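Local coordinates for protein L-lactate dehydrogenase (Trichomonas vaginalis, PDB 4UUL) that interconverts L-lactate and pyruvate with NAD(H), belonging to the malate dehydrogenase type 2 branch of the lactate/malate dehydrogenase superfamily, at residues B[128-133]-B[184-189]; B[170-175]-B[197-202]; B[283-288]-B[318-323]. The protein carries 1 engineered substitution. All coordinates share one frame; numbering follows the deposited sequence. Where two conformers were deposited one is given.

Contacts 1 and 3 are neighbours, with centres about 9 Å apart. Contact 2 is about 28 Å from contact 1 and 30 Å from contact 3, centre to centre. Along the chain, the segments of contacts 1 and 2 alternate, and contact 3 follows. Contact 1 joins the nucleotide-binding domain to the C-terminal domain and contains H186, the predicted proton acceptor. Contact 3 backs it: the 184-189 loop lies against strand 284-291 and helix 307-337, with S189 OG bonded to D319 OD2 and G184 to S286 through the backbone. Together they tie the cofactor-binding loop, the active-site loop and the C-terminal helix. Contact 2 packs the end of helix 156-170 on strand 198-201, away from the annotated sites.

Contact 1 (B[128-133]-B[184-189]); sequences IGNPDN and GNHGES
The backbones of N133 and N185 come closest here, with CA atoms 6.4 Å apart, where the start of helix 132-141 faces a loop with no regular structure. H186 makes the main polar contact. Its ND1 donates to D132 OD1 at 2.7 Å, with an N-H...O angle of 151°. The oxygen is met on its syn side and lies near the imidazole plane. The carboxylate is turned 32° from that plane. D132 CG stands between its own backbone N and carbonyl carbon (chi1 60°), and OD1 also takes a weak bond from N133 N. The other ring nitrogen, H186 NE2, is hydrogen-bonded to D158, so carboxylates meet both nitrogens.

N133 reaches across with its amide. ND2 donates to G184 O at 3.0 Å, tilted from the carbonyl plane, and also bonds to V284 O. N133 OD1 and N185 OD1 are two acceptors 3.3 Å apart. N185 ND2 is held by D319. A water lies 2.7 Å from N133 OD1 and also over one face of the H186 ring, offset toward the rim.

N130 OD1 accepts from D132 N, which makes an Asx turn. The peptide before P131 is cis, and P131 occupies the N-cap position of helix 132-141. H186 is the predicted proton acceptor. N130 and D132 bind NADH in other structures of this protein; none is bound here. The H186-D132 bond joins the two domains in this unliganded chain. The site lies in the cleft between the Rossmann-type NAD and C-terminal domains, with H186 paired to D158, as the active-site histidine is to an aspartate in this family.

Contact 2 (B[170-175]-B[197-202]); sequences LGVDVK and ATFTKE
L170 meets F199 and K201 at the C-terminal end of helix 156-170. Its two methyls lie over the same face of the F199 ring. CD1 sits nearest the root of the ring, 3.7 Å from F199 CG. CD2 covers the outer part, 4.0 Å from the ring centroid and 14° off the normal, a CH-pi contact. The leucine side chain crosses the phenylalanine obliquely. The backbone oxygen of L170 makes a separate, polar contact. K201 NZ donates to L170 O at 2.8 Å, with a C=O...N angle of 149°. The nitrogen is tilted 28° from the carbonyl plane. The lysine chain is extended beyond CG and reaches from the strand to the helix end. A positive charge at this helix end would be expected to interact favourably with the helix dipole.

G171 follows with positive phi and ends the helix in a Schellman motif. Its carbonyl oxygen lies 3.8 Å from K201 CE, so the end of the lysine passes close to two successive carbonyls.

V172 then turns its CG1 toward the strand. This methyl lies 3.5 Å from K201 CG and 3.7 Å from T200 O. It also comes to the edge of the F199 ring, near the ring plane, 4.3 Å from CD2. F199 is thus touched over a face by L170 and at an edge by V172.

Beyond V172 the chain leaves the contact and leads to strand 177-183, where V177 touches V172. Strand 198-201 lies between 177-183 and 204-207 in an antiparallel sheet. V208 of helix 208-211 touches both L170 and F199.

Contact 3 (B[283-288]-B[318-323]); sequences VVFSFP and KDLFHE
V283 and L320 join two elements of the alpha/beta C-terminal domain: the start of strand 284-291 and the long C-terminal helix 307-337. The strand is the middle one of a three-stranded antiparallel sheet, and the helix packs against its end. The CA atoms of V283 and L320 are 6.4 Å apart. Across this strand-helix packing the contacts are apolar, apart from two methyls that touch a carbonyl oxygen.

L320 carries the helix side. Its CB lies 3.9 Å from V283 CG1, and its two methyls go further, to the next residues of the strand. CD1 reaches F285 CD2 at 3.5 Å, approaching the ring obliquely. CD1 and CD2 also both lie 3.6 Å from V284 O. L320 CG is anti to its carbonyl carbon (chi1 -77°), which sets CG itself 4.1 Å from V284 O. That oxygen is buried and accepts a hydrogen bond from N133 ND2, which gives it a polar partner. L320 also touches N133 and N185, so the helix residue borders contact 1.

F285 runs on past L320. Its ring is also covered by L313, T316 and E317, from the preceding turns of the same helix. V284 faces the other way, onto C136 and E137 of helix 132-141. The start of the strand therefore touches both helices. E323, one turn on from L320, forms a salt bridge with R97.

F321, next to L320, turns its ring across the V283 side chain at about a right angle. V283 CG2 lies above the same face as CG1, displaced toward F321 CE2 at 3.8 Å. V283 CG1 stands over the middle of the ring, 3.6 Å from its centroid and only 1° off the normal, a CH-pi contact.

Contact 1 (B[128-133]-B[184-189])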
# COMPACT_ATOMS: atom_id res chain seq x y z
N ILE B 128 -2.36 -17.88 -2.03
CA ILE B 128 -2.07 -17.23 -0.78
C ILE B 128 -2.97 -17.72 0.33
O ILE B 128 -2.48 -17.98 1.45
CB ILE B 128 -2.19 -15.72 -0.94
CG1 ILE B 128 -1.16 -15.24 -1.99
CG2 ILE B 128 -2.00 -14.98 0.38
CD1 ILE B 128 -1.41 -13.90 -2.58
N GLY B 129 -4.24 -17.88 0.07
CA GLY B 129 -5.19 -18.33 1.09
C GLY B 129 -4.80 -19.69 1.66
O GLY B 129 -4.42 -20.59 0.94
N ASN B 130 -4.93 -19.80 2.96
CA ASN B 130 -4.52 -21.01 3.60
C ASN B 130 -5.57 -22.12 3.58
O ASN B 130 -6.78 -21.88 3.49
CB ASN B 130 -3.99 -20.75 4.99
CG ASN B 130 -2.49 -20.36 4.98
OD1 ASN B 130 -1.63 -20.92 4.24
ND2 ASN B 130 -2.19 -19.37 5.79
N PRO B 131 -5.10 -23.39 3.62
CA PRO B 131 -3.72 -23.86 3.64
C PRO B 131 -3.11 -23.83 2.22
O PRO B 131 -3.59 -24.53 1.34
CB PRO B 131 -3.86 -25.30 4.17
CG PRO B 131 -5.24 -25.75 3.71
CD PRO B 131 -6.08 -24.51 3.66
N ASP B 132 -2.16 -22.94 1.98
CA ASP B 132 -1.81 -22.56 0.63
C ASP B 132 -1.17 -23.68 -0.19
O ASP B 132 -1.53 -23.87 -1.34
CB ASP B 132 -1.01 -21.24 0.57
CG ASP B 132 0.28 -21.27 1.31
OD1 ASP B 132 0.51 -22.19 2.14
OD2 ASP B 132 1.05 -20.33 1.09
N ASN B 133 -0.20 -24.45 0.35
CA ASN B 133 0.39 -25.48 -0.47
C ASN B 133 -0.65 -26.48 -0.95
O ASN B 133 -0.64 -26.90 -2.11
CB ASN B 133 1.45 -26.29 0.30
CG ASN B 133 2.59 -25.48 0.85
OD1 ASN B 133 2.40 -24.54 1.64
ND2 ASN B 133 3.82 -25.88 0.50
N GLY B 184 9.25 -26.50 2.41
CA GLY B 184 8.19 -27.43 2.73
C GLY B 184 6.83 -26.80 2.80
O GLY B 184 6.44 -25.98 1.95
N ASN B 185 6.10 -27.20 3.81
CA ASN B 185 4.71 -26.75 4.06
C ASN B 185 4.71 -25.50 4.90
O ASN B 185 5.61 -25.21 5.59
CB ASN B 185 3.95 -27.85 4.80
CG ASN B 185 2.45 -27.74 4.68
OD1 ASN B 185 1.94 -26.83 3.97
ND2 ASN B 185 1.71 -28.60 5.39
N HIS B 186 3.58 -24.84 4.94
CA HIS B 186 3.17 -23.98 6.13
C HIS B 186 2.73 -24.81 7.28
O HIS B 186 2.66 -26.04 7.18
CB HIS B 186 2.10 -23.02 5.76
CG HIS B 186 2.71 -21.81 5.13
ND1 HIS B 186 2.50 -21.46 3.82
CD2 HIS B 186 3.58 -20.89 5.62
CE1 HIS B 186 3.14 -20.33 3.56
NE2 HIS B 186 3.88 -20.02 4.60
N GLY B 187 2.40 -24.19 8.38
CA GLY B 187 1.97 -24.89 9.56
C GLY B 187 3.15 -25.31 10.33
O GLY B 187 4.31 -24.87 10.09
N GLU B 188 2.86 -26.22 11.24
CA GLU B 188 3.79 -26.73 12.19
C GLU B 188 5.00 -27.33 11.55
O GLU B 188 6.03 -27.30 12.18
CB GLU B 188 3.08 -27.75 13.10
CG GLU B 188 2.02 -27.14 14.03
CD GLU B 188 1.39 -28.15 14.97
OE1 GLU B 188 1.76 -29.35 14.91
OE2 GLU B 188 0.51 -27.74 15.75
N SER B 189 4.91 -27.90 10.34
CA SER B 189 6.04 -28.59 9.78
C SER B 189 7.00 -27.74 8.97
O SER B 189 7.99 -28.22 8.46
CB SER B 189 5.60 -29.81 8.94
OG SER B 189 5.09 -29.41 7.71
O HOH W 1 4.68 -23.26 2.16

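Contact 2 (B[170-175]-B[197-202])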
# COMPACT_ATOMS: atom_id res chain seq x y z
N LEU B 170 21.74 -10.61 14.93
CA LEU B 170 23.16 -10.43 14.62
C LEU B 170 23.63 -8.97 14.60
O LEU B 170 24.82 -8.72 14.47
CB LEU B 170 23.43 -11.03 13.25
CG LEU B 170 23.26 -12.56 13.11
CD1 LEU B 170 23.16 -12.92 11.64
CD2 LEU B 170 24.39 -13.33 13.78
N GLY B 171 22.71 -8.02 14.67
CA GLY B 171 23.04 -6.61 14.64
C GLY B 171 23.60 -6.16 13.29
O GLY B 171 24.53 -5.36 13.22
N VAL B 172 23.01 -6.66 12.22
CA VAL B 172 23.35 -6.24 10.86
C VAL B 172 22.06 -5.86 10.14
O VAL B 172 20.98 -6.09 10.67
CB VAL B 172 24.14 -7.33 10.09
CG1 VAL B 172 25.46 -7.65 10.84
CG2 VAL B 172 23.30 -8.61 9.86
N ASP B 173 22.20 -5.30 8.94
CA ASP B 173 21.08 -5.01 8.04
C ASP B 173 20.63 -6.28 7.36
O ASP B 173 21.41 -7.23 7.20
CB ASP B 173 21.52 -4.03 6.95
CG ASP B 173 21.70 -2.62 7.46
OD1 ASP B 173 21.62 -2.39 8.68
OD2 ASP B 173 21.92 -1.75 6.60
N VAL B 174 19.38 -6.34 6.93
CA VAL B 174 18.92 -7.52 6.19
C VAL B 174 19.73 -7.78 4.92
O VAL B 174 19.95 -8.94 4.57
CB VAL B 174 17.39 -7.51 5.85
CG1 VAL B 174 16.54 -7.62 7.11
CG2 VAL B 174 17.00 -6.30 5.05
N LYS B 175 20.23 -6.75 4.27
CA LYS B 175 21.04 -6.96 3.07
C LYS B 175 22.34 -7.72 3.32
O LYS B 175 22.95 -8.22 2.36
CB LYS B 175 21.40 -5.64 2.41
CG LYS B 175 22.34 -4.81 3.25
CD LYS B 175 22.82 -3.60 2.48
CE LYS B 175 23.71 -2.68 3.34
NZ LYS B 175 24.97 -3.27 3.84
N ALA B 197 22.91 -20.31 5.90
CA ALA B 197 22.94 -18.86 5.90
C ALA B 197 24.29 -18.28 6.30
O ALA B 197 25.00 -18.81 7.18
CB ALA B 197 21.87 -18.32 6.83
N THR B 198 24.63 -17.18 5.66
CA THR B 198 25.83 -16.44 5.99
C THR B 198 25.48 -14.99 6.25
O THR B 198 24.38 -14.53 5.94
CB THR B 198 26.88 -16.48 4.86
OG1 THR B 198 26.29 -16.09 3.61
CG2 THR B 198 27.50 -17.88 4.74
N PHE B 199 26.39 -14.28 6.92
CA PHE B 199 26.20 -12.86 7.15
C PHE B 199 27.56 -12.18 7.14
O PHE B 199 28.58 -12.78 7.44
CB PHE B 199 25.47 -12.61 8.46
CG PHE B 199 26.28 -12.85 9.71
CD1 PHE B 199 26.59 -14.13 10.15
CD2 PHE B 199 26.76 -11.77 10.43
CE1 PHE B 199 27.37 -14.31 11.27
CE2 PHE B 199 27.54 -11.96 11.56
CZ PHE B 199 27.81 -13.23 11.98
N THR B 200 27.53 -10.89 6.80
CA THR B 200 28.71 -10.07 6.73
C THR B 200 28.58 -9.01 7.80
O THR B 200 27.60 -8.27 7.85
CB THR B 200 28.81 -9.36 5.36
OG1 THR B 200 28.83 -10.33 4.31
CG2 THR B 200 30.05 -8.47 5.29
N LYS B 201 29.60 -8.89 8.63
CA LYS B 201 29.62 -7.89 9.67
C LYS B 201 31.06 -7.42 9.75
O LYS B 201 31.99 -8.21 9.96
CB LYS B 201 29.17 -8.48 11.00
CG LYS B 201 28.79 -7.45 12.04
CD LYS B 201 28.31 -8.10 13.35
CE LYS B 201 27.74 -7.04 14.28
NZ LYS B 201 27.17 -7.59 15.54
N GLU B 202 31.25 -6.12 9.55
CA GLU B 202 32.56 -5.52 9.66
C GLU B 202 33.57 -6.24 8.77
O GLU B 202 34.70 -6.46 9.15
CB GLU B 202 33.00 -5.49 11.14
CG GLU B 202 32.09 -4.56 11.95
CD GLU B 202 32.10 -4.82 13.43
OE1 GLU B 202 33.18 -5.13 13.97
OE2 GLU B 202 31.02 -4.64 14.07

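Contact 3 (B[283-288]-B[318-323])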
# COMPACT_ATOMS: atom_id res chain seq x y z
N VAL B 283 3.32 -33.02 -4.65
CA VAL B 283 2.81 -31.98 -3.77
C VAL B 283 3.42 -30.64 -4.22
O VAL B 283 4.26 -30.61 -5.12
CB VAL B 283 3.11 -32.25 -2.30
CG1 VAL B 283 2.35 -33.47 -1.80
CG2 VAL B 283 4.60 -32.39 -2.05
N VAL B 284 2.98 -29.57 -3.56
CA VAL B 284 3.52 -28.22 -3.72
C VAL B 284 4.36 -27.97 -2.48
O VAL B 284 3.86 -28.10 -1.35
CB VAL B 284 2.39 -27.21 -3.92
CG1 VAL B 284 2.92 -25.76 -3.86
CG2 VAL B 284 1.65 -27.49 -5.20
N PHE B 285 5.64 -27.62 -2.67
CA PHE B 285 6.63 -27.66 -1.60
C PHE B 285 7.49 -26.40 -1.73
O PHE B 285 7.90 -26.06 -2.85
CB PHE B 285 7.46 -28.93 -1.84
CG PHE B 285 8.41 -29.33 -0.72
CD1 PHE B 285 9.66 -28.72 -0.55
CD2 PHE B 285 8.07 -30.37 0.13
CE1 PHE B 285 10.50 -29.12 0.46
CE2 PHE B 285 8.93 -30.76 1.13
CZ PHE B 285 10.13 -30.16 1.31
N SER B 286 7.73 -25.69 -0.62
CA SER B 286 8.56 -24.52 -0.69
C SER B 286 10.04 -24.90 -0.83
O SER B 286 10.56 -25.73 -0.06
CB SER B 286 8.36 -23.63 0.54
OG SER B 286 9.12 -22.44 0.39
N PHE B 287 10.66 -24.37 -1.87
CA PHE B 287 12.09 -24.57 -2.17
C PHE B 287 12.79 -23.22 -2.27
O PHE B 287 12.13 -22.21 -2.57
CB PHE B 287 12.27 -25.20 -3.55
CG PHE B 287 11.94 -26.69 -3.65
CD1 PHE B 287 12.86 -27.64 -3.32
CD2 PHE B 287 10.71 -27.11 -4.10
CE1 PHE B 287 12.61 -28.98 -3.43
CE2 PHE B 287 10.44 -28.47 -4.25
CZ PHE B 287 11.39 -29.39 -3.94
N PRO B 288 14.12 -23.23 -2.10
CA PRO B 288 14.88 -22.03 -2.50
C PRO B 288 14.89 -21.93 -4.02
O PRO B 288 15.31 -22.89 -4.72
CB PRO B 288 16.27 -22.30 -1.94
CG PRO B 288 16.38 -23.82 -1.99
CD PRO B 288 14.96 -24.37 -1.72
N LYS B 318 6.22 -35.61 4.26
CA LYS B 318 5.19 -36.55 4.72
C LYS B 318 3.90 -35.79 5.05
O LYS B 318 2.79 -36.19 4.69
CB LYS B 318 5.73 -37.33 5.94
CG LYS B 318 4.74 -38.33 6.50
CD LYS B 318 5.43 -39.16 7.62
CE LYS B 318 4.55 -40.19 8.29
NZ LYS B 318 3.42 -39.62 8.97
N ASP B 319 4.03 -34.65 5.74
CA ASP B 319 2.89 -33.81 6.11
C ASP B 319 2.13 -33.36 4.87
O ASP B 319 0.89 -33.46 4.82
CB ASP B 319 3.42 -32.61 6.88
CG ASP B 319 2.39 -31.71 7.39
OD1 ASP B 319 1.33 -32.17 7.81
OD2 ASP B 319 2.64 -30.46 7.42
N LEU B 320 2.83 -32.91 3.83
CA LEU B 320 2.15 -32.47 2.61
C LEU B 320 1.41 -33.58 1.92
O LEU B 320 0.30 -33.36 1.45
CB LEU B 320 3.14 -31.81 1.68
CG LEU B 320 3.52 -30.39 2.08
CD1 LEU B 320 4.87 -30.03 1.47
CD2 LEU B 320 2.45 -29.43 1.67
N PHE B 321 2.00 -34.77 1.86
CA PHE B 321 1.30 -35.86 1.21
C PHE B 321 0.04 -36.21 2.01
O PHE B 321 -1.00 -36.58 1.45
CB PHE B 321 2.23 -37.09 1.00
CG PHE B 321 3.05 -36.94 -0.25
CD1 PHE B 321 2.53 -37.28 -1.50
CD2 PHE B 321 4.32 -36.39 -0.19
CE1 PHE B 321 3.24 -37.10 -2.68
CE2 PHE B 321 5.04 -36.15 -1.36
CZ PHE B 321 4.52 -36.54 -2.59
N HIS B 322 0.13 -36.15 3.32
CA HIS B 322 -1.03 -36.40 4.17
C HIS B 322 -2.13 -35.35 3.96
O HIS B 322 -3.31 -35.70 3.85
CB HIS B 322 -0.60 -36.45 5.62
CG HIS B 322 -1.70 -36.80 6.52
ND1 HIS B 322 -2.46 -37.94 6.36
CD2 HIS B 322 -2.23 -36.15 7.58
CE1 HIS B 322 -3.40 -37.97 7.27
NE2 HIS B 322 -3.27 -36.91 8.04
N GLU B 323 -1.78 -34.08 3.89
CA GLU B 323 -2.79 -33.07 3.65
C GLU B 323 -3.50 -33.29 2.31
O GLU B 323 -4.71 -33.11 2.17
CB GLU B 323 -2.24 -31.65 3.66
CG GLU B 323 -1.68 -31.19 5.00
CD GLU B 323 -1.50 -29.68 5.05
OE1 GLU B 323 -1.76 -28.97 4.03
OE2 GLU B 323 -1.12 -29.17 6.10